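Putative uncharacterized protein (Chaetomium thermophilum, PDB 4XRI) acts as an importin-beta-type transport receptor in the nuclear import of various protein cargoes and probably binds a small GTPase. Local coordinates at residues S398-I403 with G443-A448; T438-G443 with C480-M485; Y696-L701 with Q716-I721. The protein carries 2 engineered substitutions. All coordinates share one frame; numbering follows the deposited sequence.

Contact 1 (S398-I403 with G443-A448)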
# COMPACT_ATOMS: atom_id res chain seq x y z
N SER A 398 14.04 -21.67 -7.67
CA SER A 398 13.59 -20.29 -7.53
C SER A 398 13.12 -19.74 -8.86
O SER A 398 12.03 -19.17 -8.97
CB SER A 398 14.71 -19.41 -6.97
OG SER A 398 15.02 -19.76 -5.63
N ALA A 399 13.95 -19.92 -9.88
CA ALA A 399 13.64 -19.46 -11.23
C ALA A 399 12.34 -20.06 -11.74
O ALA A 399 11.52 -19.36 -12.33
CB ALA A 399 14.78 -19.81 -12.18
N PHE A 400 12.16 -21.35 -11.50
CA PHE A 400 10.98 -22.08 -11.95
C PHE A 400 9.71 -21.47 -11.38
O PHE A 400 8.76 -21.18 -12.10
CB PHE A 400 11.08 -23.55 -11.55
CG PHE A 400 10.10 -24.43 -12.26
CD1 PHE A 400 9.11 -25.10 -11.55
CD2 PHE A 400 10.16 -24.61 -13.63
CE1 PHE A 400 8.21 -25.92 -12.20
CE2 PHE A 400 9.27 -25.42 -14.28
CZ PHE A 400 8.29 -26.08 -13.57
N GLY A 401 9.71 -21.26 -10.06
CA GLY A 401 8.58 -20.63 -9.40
C GLY A 401 8.40 -19.19 -9.84
O GLY A 401 7.28 -18.71 -9.94
N ALA A 402 9.52 -18.51 -10.10
CA ALA A 402 9.51 -17.08 -10.42
C ALA A 402 8.73 -16.73 -11.69
O ALA A 402 8.17 -15.64 -11.80
CB ALA A 402 10.94 -16.57 -10.54
N ILE A 403 8.69 -17.65 -12.66
CA ILE A 403 8.06 -17.36 -13.95
C ILE A 403 6.64 -17.92 -14.08
O ILE A 403 6.09 -17.95 -15.18
CB ILE A 403 8.89 -17.92 -15.12
CG1 ILE A 403 8.96 -19.45 -15.06
CG2 ILE A 403 10.28 -17.30 -15.13
CD1 ILE A 403 9.44 -20.09 -16.35
N GLY A 443 4.17 -23.08 -4.08
CA GLY A 443 3.08 -22.16 -3.80
C GLY A 443 2.80 -21.29 -5.01
O GLY A 443 1.64 -21.08 -5.37
N ARG A 444 3.86 -20.79 -5.63
CA ARG A 444 3.75 -20.03 -6.87
C ARG A 444 3.05 -20.85 -7.94
O ARG A 444 2.20 -20.34 -8.67
CB ARG A 444 5.14 -19.59 -7.36
CG ARG A 444 5.79 -18.51 -6.52
CD ARG A 444 5.29 -17.12 -6.91
NE ARG A 444 5.75 -16.73 -8.24
CZ ARG A 444 5.51 -15.54 -8.78
NH1 ARG A 444 4.82 -14.62 -8.12
NH2 ARG A 444 5.96 -15.27 -10.00
N ILE A 445 3.41 -22.13 -8.02
CA ILE A 445 2.84 -23.03 -9.02
C ILE A 445 1.35 -23.26 -8.79
O ILE A 445 0.55 -23.11 -9.72
CB ILE A 445 3.56 -24.39 -9.01
CG1 ILE A 445 4.92 -24.26 -9.70
CG2 ILE A 445 2.72 -25.46 -9.70
CD1 ILE A 445 5.64 -25.57 -9.84
N THR A 446 0.99 -23.61 -7.56
CA THR A 446 -0.41 -23.81 -7.20
C THR A 446 -1.23 -22.55 -7.48
O THR A 446 -2.32 -22.62 -8.05
CB THR A 446 -0.57 -24.18 -5.71
OG1 THR A 446 0.13 -25.40 -5.45
CG2 THR A 446 -2.04 -24.34 -5.35
N GLU A 447 -0.69 -21.41 -7.09
CA GLU A 447 -1.37 -20.13 -7.22
C GLU A 447 -1.66 -19.78 -8.68
O GLU A 447 -2.77 -19.37 -9.02
CB GLU A 447 -0.53 -19.02 -6.59
CG GLU A 447 -1.16 -17.64 -6.63
CD GLU A 447 -0.26 -16.59 -6.01
OE1 GLU A 447 -0.75 -15.81 -5.16
OE2 GLU A 447 0.93 -16.54 -6.37
N ALA A 448 -0.66 -19.97 -9.53
CA ALA A 448 -0.77 -19.56 -10.93
C ALA A 448 -1.34 -20.66 -11.82
O ALA A 448 -2.04 -20.37 -12.79
CB ALA A 448 0.59 -19.13 -11.45
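Arg444 carries the polar half of this contact, reaching across from helix 432-449 to the end of helix 390-402. Its CB already points at the neighbouring helix and lies 3.5 Å from Gly401 O. CG stands beside the backbone N, and further bends at chi2 and chi3 curl the chain around the same carbonyl, so that CG and CD also pass close to Gly401 O. That oxygen then accepts a hydrogen bond from NE at 3.0 Å. At the hydrogen the bond is nearly straight, 177°, and the oxygen lies in the plane of the guanidinium; seen from the acceptor, however, NE sits well above the carbonyl plane. At the tip, NH2 adds a weak, bent hydrogen bond to Ala402 O, 2.9 Å away. The guanidinium edge thus meets two successive carbonyls of the last helical turn, just before Ile403 leaves the helical conformation. A buried positive charge at the C-terminal end of a helix would probably be favoured by the helix dipole. The Arg444 side chain also touches Asp405, in the loop beyond, and Gln363 of helix 354-369.

The apolar half is a single meeting of side chains. Phe400, its CG anti to the backbone N, brings CE1 to 3.5 Å from Ile445 CD1, and the two groups cross obliquely. Both also rest on Leu423 of helix 409-425, which extends the apolar layer beyond the pair. Gly401 has no side chain, and its CA lies 5.5 Å from that of Arg444. The segment axes are 9.2 Å apart at closest approach and run at only 17° to each other, the near-parallel alignment of alternate helices along the chain that is typical of repeat stacking in a HEAT solenoid.

Contact 2 (T438-G443 with C480-M485)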
# COMPACT_ATOMS: atom_id res chain seq x y z
N THR A 438 11.94 -24.28 -2.64
CA THR A 438 11.12 -25.29 -3.28
C THR A 438 9.66 -25.16 -2.84
O THR A 438 8.74 -25.19 -3.66
CB THR A 438 11.62 -26.71 -2.98
OG1 THR A 438 12.93 -26.88 -3.53
CG2 THR A 438 10.68 -27.74 -3.57
N ALA A 439 9.47 -25.01 -1.53
CA ALA A 439 8.14 -24.84 -0.96
C ALA A 439 7.44 -23.62 -1.55
O ALA A 439 6.28 -23.69 -1.96
CB ALA A 439 8.22 -24.73 0.55
N TYR A 440 8.17 -22.51 -1.61
CA TYR A 440 7.65 -21.26 -2.15
C TYR A 440 7.31 -21.39 -3.63
O TYR A 440 6.30 -20.86 -4.10
CB TYR A 440 8.66 -20.12 -1.95
CG TYR A 440 8.11 -18.75 -2.28
CD1 TYR A 440 7.38 -18.03 -1.35
CD2 TYR A 440 8.35 -18.18 -3.53
CE1 TYR A 440 6.89 -16.77 -1.65
CE2 TYR A 440 7.86 -16.92 -3.84
CZ TYR A 440 7.13 -16.22 -2.89
OH TYR A 440 6.64 -14.97 -3.19
N ALA A 441 8.17 -22.09 -4.36
CA ALA A 441 7.96 -22.32 -5.79
C ALA A 441 6.70 -23.15 -6.02
O ALA A 441 5.97 -22.93 -6.98
CB ALA A 441 9.18 -23.01 -6.40
N LEU A 442 6.47 -24.11 -5.13
CA LEU A 442 5.27 -24.93 -5.19
C LEU A 442 4.02 -24.10 -4.92
O LEU A 442 2.95 -24.37 -5.47
CB LEU A 442 5.36 -26.09 -4.19
CG LEU A 442 6.32 -27.22 -4.58
CD1 LEU A 442 6.62 -28.12 -3.40
CD2 LEU A 442 5.72 -28.03 -5.73
N GLY A 443 4.17 -23.08 -4.08
CA GLY A 443 3.08 -22.16 -3.80
C GLY A 443 2.80 -21.29 -5.01
O GLY A 443 1.64 -21.08 -5.37
N CYS A 480 5.82 -23.10 3.42
CA CYS A 480 4.93 -24.26 3.45
C CYS A 480 3.49 -23.83 3.71
O CYS A 480 2.56 -24.26 3.01
CB CYS A 480 5.38 -25.27 4.51
SG CYS A 480 6.85 -26.24 4.08
N CYS A 481 3.32 -22.98 4.72
CA CYS A 481 2.01 -22.42 5.06
C CYS A 481 1.37 -21.68 3.89
O CYS A 481 0.19 -21.88 3.60
CB CYS A 481 2.14 -21.48 6.27
SG CYS A 481 2.33 -22.32 7.87
N TRP A 482 2.16 -20.84 3.22
CA TRP A 482 1.67 -20.07 2.07
C TRP A 482 1.20 -20.98 0.94
O TRP A 482 0.12 -20.78 0.37
CB TRP A 482 2.76 -19.14 1.55
CG TRP A 482 2.29 -18.32 0.38
CD1 TRP A 482 1.29 -17.40 0.39
CD2 TRP A 482 2.79 -18.37 -0.97
NE1 TRP A 482 1.13 -16.86 -0.86
CE2 TRP A 482 2.04 -17.43 -1.72
CE3 TRP A 482 3.79 -19.10 -1.61
CZ2 TRP A 482 2.26 -17.21 -3.07
CZ3 TRP A 482 4.01 -18.88 -2.97
CH2 TRP A 482 3.25 -17.94 -3.68
N ALA A 483 2.02 -21.98 0.63
CA ALA A 483 1.69 -22.97 -0.40
C ALA A 483 0.42 -23.73 -0.04
O ALA A 483 -0.47 -23.91 -0.88
CB ALA A 483 2.86 -23.94 -0.58
N LEU A 484 0.33 -24.17 1.21
CA LEU A 484 -0.84 -24.90 1.71
C LEU A 484 -2.13 -24.09 1.61
O LEU A 484 -3.19 -24.63 1.27
CB LEU A 484 -0.61 -25.33 3.16
CG LEU A 484 0.33 -26.52 3.36
CD1 LEU A 484 0.53 -26.80 4.84
CD2 LEU A 484 -0.23 -27.73 2.66
N MET A 485 -2.04 -22.80 1.91
CA MET A 485 -3.19 -21.90 1.79
C MET A 485 -3.67 -21.79 0.35
O MET A 485 -4.87 -21.86 0.08
CB MET A 485 -2.83 -20.51 2.33
CG MET A 485 -2.85 -20.39 3.84
SD MET A 485 -2.86 -18.67 4.38
CE MET A 485 -1.29 -18.11 3.72
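Segments 438-443 and 480-485 lie side by side and nearly parallel, as alternate helices do in a HEAT-repeat solenoid; their axes approach to 8.0 Å at an angle of 19°.

The aromatic component is an offset stack between Tyr440 and the six-membered ring of Trp482. Both side chains hold CG anti to the backbone N, which sends each ring out along the same flank of the helix pair. The centroids are 4.7 Å apart and the planes are inclined by 21°. Overlap is partial, towards the rims: Trp482 CZ3 lies over one face of the tyrosine, while Tyr440 CE1 lies over one face of the indole.

Contacts between ring and backbone form the second group. The indole pushes in beside the opposing helix until CZ3 comes within 3.2 Å of Tyr440 O, which lies at the ring edge and in its plane. The same CZ3 is 3.4 Å from Gly443 C. A side chain at Gly443 would have no room, because a CB there would fall 2.4 Å from Trp482 CE3. The missing side chain is thus what lets the tryptophan lie against the main chain.

Small apolar residues close the remainder of the interface. The CA atoms of Gly443 and Ala483 are 3.8 Å apart, practically main chain on main chain, and Ala483 CB packs against both Gly443 CA and Ala439 O. Deeper in, Ala483 and Leu442 both meet helix 455-472, through Leu466 and Leu462 respectively, while Leu442 additionally touches Met420 and Leu423 of helix 409-425. At the N-terminal end of the interface, Cys480 SG stands beside its own backbone N and faces Ala439 CB at 4.1 Å.

Contact 3 (Y696-L701 with Q716-I721)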
# COMPACT_ATOMS: atom_id res chain seq x y z
N TYR A 696 -24.78 7.49 19.19
CA TYR A 696 -23.34 7.34 19.03
C TYR A 696 -22.88 7.70 17.62
O TYR A 696 -21.86 8.36 17.44
CB TYR A 696 -22.90 5.91 19.36
CG TYR A 696 -22.67 5.67 20.83
CD1 TYR A 696 -21.49 6.07 21.44
CD2 TYR A 696 -23.63 5.05 21.62
CE1 TYR A 696 -21.27 5.86 22.79
CE2 TYR A 696 -23.42 4.83 22.97
CZ TYR A 696 -22.24 5.23 23.54
OH TYR A 696 -22.02 5.02 24.88
N LEU A 697 -23.65 7.27 16.62
CA LEU A 697 -23.34 7.57 15.23
C LEU A 697 -23.39 9.07 14.96
O LEU A 697 -22.46 9.63 14.37
CB LEU A 697 -24.29 6.83 14.29
CG LEU A 697 -24.22 5.30 14.30
CD1 LEU A 697 -25.31 4.72 13.41
CD2 LEU A 697 -22.85 4.81 13.86
N LEU A 698 -24.46 9.71 15.40
CA LEU A 698 -24.61 11.15 15.24
C LEU A 698 -23.55 11.89 16.04
O LEU A 698 -23.07 12.94 15.62
CB LEU A 698 -26.01 11.60 15.68
CG LEU A 698 -27.17 11.14 14.80
CD1 LEU A 698 -28.50 11.46 15.46
CD2 LEU A 698 -27.09 11.78 13.42
N GLY A 699 -23.20 11.34 17.19
CA GLY A 699 -22.15 11.91 18.02
C GLY A 699 -20.81 11.89 17.33
O GLY A 699 -20.02 12.83 17.45
N ASN A 700 -20.55 10.82 16.59
CA ASN A 700 -19.31 10.68 15.82
C ASN A 700 -19.23 11.74 14.72
O ASN A 700 -18.15 12.23 14.40
CB ASN A 700 -19.22 9.29 15.20
CG ASN A 700 -17.86 9.02 14.56
OD1 ASN A 700 -17.53 9.59 13.52
ND2 ASN A 700 -17.08 8.15 15.18
N LEU A 701 -20.38 12.08 14.16
CA LEU A 701 -20.44 13.04 13.06
C LEU A 701 -20.08 14.45 13.52
O LEU A 701 -19.68 15.28 12.72
CB LEU A 701 -21.83 13.03 12.42
CG LEU A 701 -22.18 11.79 11.60
CD1 LEU A 701 -23.55 11.93 10.95
CD2 LEU A 701 -21.11 11.51 10.55
N GLN A 716 -23.94 4.55 5.60
CA GLN A 716 -24.37 3.21 5.22
C GLN A 716 -25.13 2.58 6.37
O GLN A 716 -26.15 1.90 6.19
CB GLN A 716 -23.18 2.33 4.83
CG GLN A 716 -23.54 0.88 4.58
CD GLN A 716 -22.32 -0.01 4.42
OE1 GLN A 716 -21.28 0.41 3.91
NE2 GLN A 716 -22.44 -1.26 4.85
N CYS A 717 -24.64 2.83 7.58
CA CYS A 717 -25.25 2.33 8.80
C CYS A 717 -26.66 2.91 9.00
O CYS A 717 -27.57 2.19 9.41
CB CYS A 717 -24.36 2.66 9.99
SG CYS A 717 -24.68 1.68 11.44
N PHE A 718 -26.81 4.20 8.71
CA PHE A 718 -28.12 4.86 8.76
C PHE A 718 -29.13 4.10 7.90
O PHE A 718 -30.28 3.94 8.28
CB PHE A 718 -28.03 6.31 8.28
CG PHE A 718 -27.39 7.24 9.28
CD1 PHE A 718 -27.32 6.91 10.62
CD2 PHE A 718 -26.88 8.47 8.87
CE1 PHE A 718 -26.74 7.77 11.53
CE2 PHE A 718 -26.30 9.33 9.77
CZ PHE A 718 -26.23 8.98 11.11
N GLY A 719 -28.67 3.65 6.74
CA GLY A 719 -29.51 2.91 5.82
C GLY A 719 -29.98 1.60 6.40
O GLY A 719 -31.15 1.24 6.28
N ASP A 720 -29.06 0.88 7.05
CA ASP A 720 -29.39 -0.40 7.68
C ASP A 720 -30.35 -0.23 8.85
O ASP A 720 -31.26 -1.05 9.03
CB ASP A 720 -28.11 -1.09 8.15
CG ASP A 720 -27.20 -1.49 7.01
OD1 ASP A 720 -27.72 -1.99 5.99
OD2 ASP A 720 -25.98 -1.31 7.12
N ILE A 721 -30.15 0.82 9.64
CA ILE A 721 -31.02 1.10 10.78
C ILE A 721 -32.43 1.43 10.30
O ILE A 721 -33.42 0.96 10.87
CB ILE A 721 -30.47 2.25 11.63
CG1 ILE A 721 -29.22 1.79 12.39
CG2 ILE A 721 -31.52 2.75 12.61
CD1 ILE A 721 -28.53 2.90 13.14
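Leu697 and Phe718 lead the first shell of an antiparallel helix hairpin, the building element of HEAT-type solenoids; the two segments run at 159° with their axes 11.6 Å apart. Apolar side chains fill this gap. Leu697 CB lies 3.8 Å from Phe718 CE1, obliquely to the ring. The CD1 branch of Leu697 reaches Cys717 SG at 3.7 Å and meets Ile721 CD1 tip to tip. On the far end of the ring, Leu698 CD2 comes to 3.7 Å from Phe718 CZ, the two side chains crossing at about a right angle, whereas Leu701 CD1 approaches the ring edge near its plane, 4.0 Å from Phe718 CE2. An alanine in place of Phe718 would remove the ring that these three leucines share and would probably loosen the packing between the helices.

Farther out, helix 730-743 backs the cluster, with Ile735 against Leu698, Val736 against Phe718 and Val739 against Leu701. Polar bonds tie helix 711-725 to helix 665-682 beyond: Asp720 OD2 is hydrogen-bonded to Ser676 OG, while Asp720 OD1 forms a salt bridge with Arg680 NH1.

In the fold
Contacts 1 and 2 form one continuous packing unit, using successive turns of helix 432-449 and sharing Gly443. Their centres are 9 Å apart, and their segments alternate along the chain. They touch directly: Trp482 CZ3 lies 3.3 Å from Arg444 N, and Ala441 CB, which points away from segment 480-485, packs on Gly401 CA, 3.9 Å away. Helix 432-449 is thereby sandwiched between helices 390-402 and 477-490, one step after another of a superhelical stack. Contact 3 is remote, its centre 46 Å from that of contact 1, and about 26 Å separates its nearest atoms from those of contact 2. It joins antiparallel neighbours where the other two join near-parallel helices.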